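Local structure of putative hydrolase (Chromobacterium violaceum, 3MCW) at residues A129-A134 with V141-D146. The protein probably acts as a hydrolase of the isochorismatase family, an assignment that does not specify a substrate. Sequence-based numbering, arbitrary orientation. Where two conformers were deposited one is given.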
loop_
_atom_site.group_PDB
_atom_site.type_symbol
_atom_site.label_atom_id
_atom_site.label_comp_id
_atom_site.label_asym_id
_atom_site.label_seq_id
_atom_site.Cartn_x
_atom_site.Cartn_y
_atom_site.Cartn_z
ATOM N N ALA A 129 -1.286 3.524 2.448
ATOM C CA ALA A 129 -1.575 2.185 3.000
ATOM C C ALA A 129 -3.075 1.975 3.137
ATOM O O ALA A 129 -3.631 0.917 2.808
ATOM C CB ALA A 129 -0.902 2.015 4.362
ATOM N N THR A 130 -3.767 3.014 3.620
ATOM C CA THR A 130 -5.200 2.952 3.820
ATOM C C THR A 130 -5.949 2.864 2.505
ATOM O O THR A 130 -6.894 2.082 2.371
ATOM C CB THR A 130 -5.657 4.146 4.673
ATOM O OG1 THR A 130 -5.035 4.118 5.958
ATOM C CG2 THR A 130 -7.145 4.139 4.880
ATOM N N VAL A 131 -5.564 3.686 1.531
ATOM C CA VAL A 131 -6.245 3.702 0.249
ATOM C C VAL A 131 -6.033 2.410 -0.530
ATOM O O VAL A 131 -6.956 1.899 -1.146
ATOM C CB VAL A 131 -5.856 4.947 -0.591
ATOM C CG1 VAL A 131 -6.434 4.875 -1.975
ATOM C CG2 VAL A 131 -6.306 6.212 0.118
ATOM N N ARG A 132 -4.810 1.874 -0.527
ATOM C CA ARG A 132 -4.576 0.615 -1.246
ATOM C C ARG A 132 -5.487 -0.464 -0.673
ATOM O O ARG A 132 -6.099 -1.219 -1.442
ATOM C CB ARG A 132 -3.122 0.180 -1.212
ATOM C CG ARG A 132 -2.197 0.987 -2.094
ATOM C CD ARG A 132 -0.799 0.387 -2.136
ATOM N NE ARG A 132 0.176 1.137 -2.918
ATOM C CZ ARG A 132 0.922 0.625 -3.899
ATOM N NH1 ARG A 132 0.771 -0.595 -4.352
ATOM N NH2 ARG A 132 1.921 1.357 -4.371
HETATM N N MSE A 133 -5.553 -0.570 0.649
HETATM C CA MSE A 133 -6.463 -1.569 1.243
HETATM C C MSE A 133 -7.907 -1.270 0.948
HETATM O O MSE A 133 -8.666 -2.179 0.601
HETATM C CB MSE A 133 -6.268 -1.724 2.749
HETATM C CG MSE A 133 -5.092 -2.506 3.078
HETATM SE SE MSE A 133 -5.009 -3.065 4.952
HETATM C CE MSE A 133 -6.674 -4.066 5.094
ATOM N N ALA A 134 -8.322 -0.011 1.079
ATOM C CA ALA A 134 -9.719 0.325 0.791
ATOM C C ALA A 134 -10.136 -0.094 -0.606
ATOM O O ALA A 134 -11.207 -0.679 -0.798
ATOM C CB ALA A 134 -9.964 1.818 1.000
ATOM N N VAL A 141 -13.205 4.812 -3.704
ATOM C CA VAL A 141 -12.419 5.820 -3.009
ATOM C C VAL A 141 -12.105 7.000 -3.914
ATOM O O VAL A 141 -11.623 6.833 -5.035
ATOM C CB VAL A 141 -11.077 5.246 -2.500
ATOM C CG1 VAL A 141 -10.277 6.313 -1.807
ATOM C CG2 VAL A 141 -11.319 4.028 -1.633
ATOM N N CYS A 142 -12.401 8.199 -3.409
ATOM C CA CYS A 142 -11.917 9.467 -4.014
ATOM C C CYS A 142 -10.859 10.002 -3.085
ATOM O O CYS A 142 -11.116 10.262 -1.915
ATOM C CB CYS A 142 -12.996 10.552 -4.133
ATOM S SG CYS A 142 -14.369 10.139 -5.190
ATOM N N LEU A 143 -9.651 10.187 -3.608
ATOM C CA LEU A 143 -8.535 10.712 -2.838
ATOM C C LEU A 143 -8.416 12.194 -3.136
ATOM O O LEU A 143 -8.124 12.580 -4.283
ATOM C CB LEU A 143 -7.253 9.958 -3.207
ATOM C CG LEU A 143 -6.022 10.409 -2.447
ATOM C CD1 LEU A 143 -6.169 10.286 -0.953
ATOM C CD2 LEU A 143 -4.834 9.553 -2.891
ATOM N N ALA A 144 -8.657 13.046 -2.137
ATOM C CA ALA A 144 -8.608 14.503 -2.274
ATOM C C ALA A 144 -7.161 14.926 -2.128
ATOM O O ALA A 144 -6.681 15.240 -1.035
ATOM C CB ALA A 144 -9.514 15.188 -1.241
ATOM N N GLU A 145 -6.443 14.935 -3.242
ATOM C CA GLU A 145 -4.987 15.005 -3.170
ATOM C C GLU A 145 -4.454 16.342 -2.648
ATOM O O GLU A 145 -3.390 16.413 -2.076
ATOM C CB GLU A 145 -4.330 14.605 -4.498
ATOM C CG GLU A 145 -4.587 15.549 -5.628
ATOM C CD GLU A 145 -3.624 16.727 -5.672
ATOM O OE1 GLU A 145 -2.480 16.609 -5.187
ATOM O OE2 GLU A 145 -4.030 17.775 -6.230
ATOM N N ASP A 146 -5.210 17.419 -2.898
ATOM C CA ASP A 146 -4.851 18.739 -2.373
ATOM C C ASP A 146 -5.017 18.865 -0.874
ATOM O O ASP A 146 -4.514 19.796 -0.264
ATOM C CB ASP A 146 -5.579 19.854 -3.116
ATOM C CG ASP A 146 -7.088 19.786 -2.998
ATOM O OD1 ASP A 146 -7.659 18.670 -3.000
ATOM O OD2 ASP A 146 -7.738 20.850 -2.970
#
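V131 and V141 both hold CG1 trans to the main-chain nitrogen (chi1 173° and 179°), and these two methyls face each other at 4.1 Å, V131 CG1 to V141 CG1, with the side chains crossing at a slant. The other branches take separate partners. V141 CG2, lying beside its own backbone N, reaches A134 CB at 3.7 Å, the shortest approach between the segments, while V131 CG2 comes to 4.2 Å from L143 CD1. V141 thus bridges V131 and A134, three residues apart on the helix, and V131 spans two strand residues on one face, with C142 between them turned away. In all three closest pairs both atoms are methyls, and the four residues are buried; the segments bury 171 Å² between them, both sides summed. Helix 129-134 and strand 141-144 run nearly antiparallel, at 161°, with axes 9.8 Å apart at closest approach, the geometry of a helix lying on a sheet. The contact joins the helix to the second strand of the beta-alpha-beta unit formed by strand 115-121, helix 123-136 and strand 140-149. V118 of strand 115-121 touches V131, V141 and L143, and L171 and L174 of helix 163-174 pack against L143; strand 140-149 itself runs between parallel strands 115-121 and 180-182.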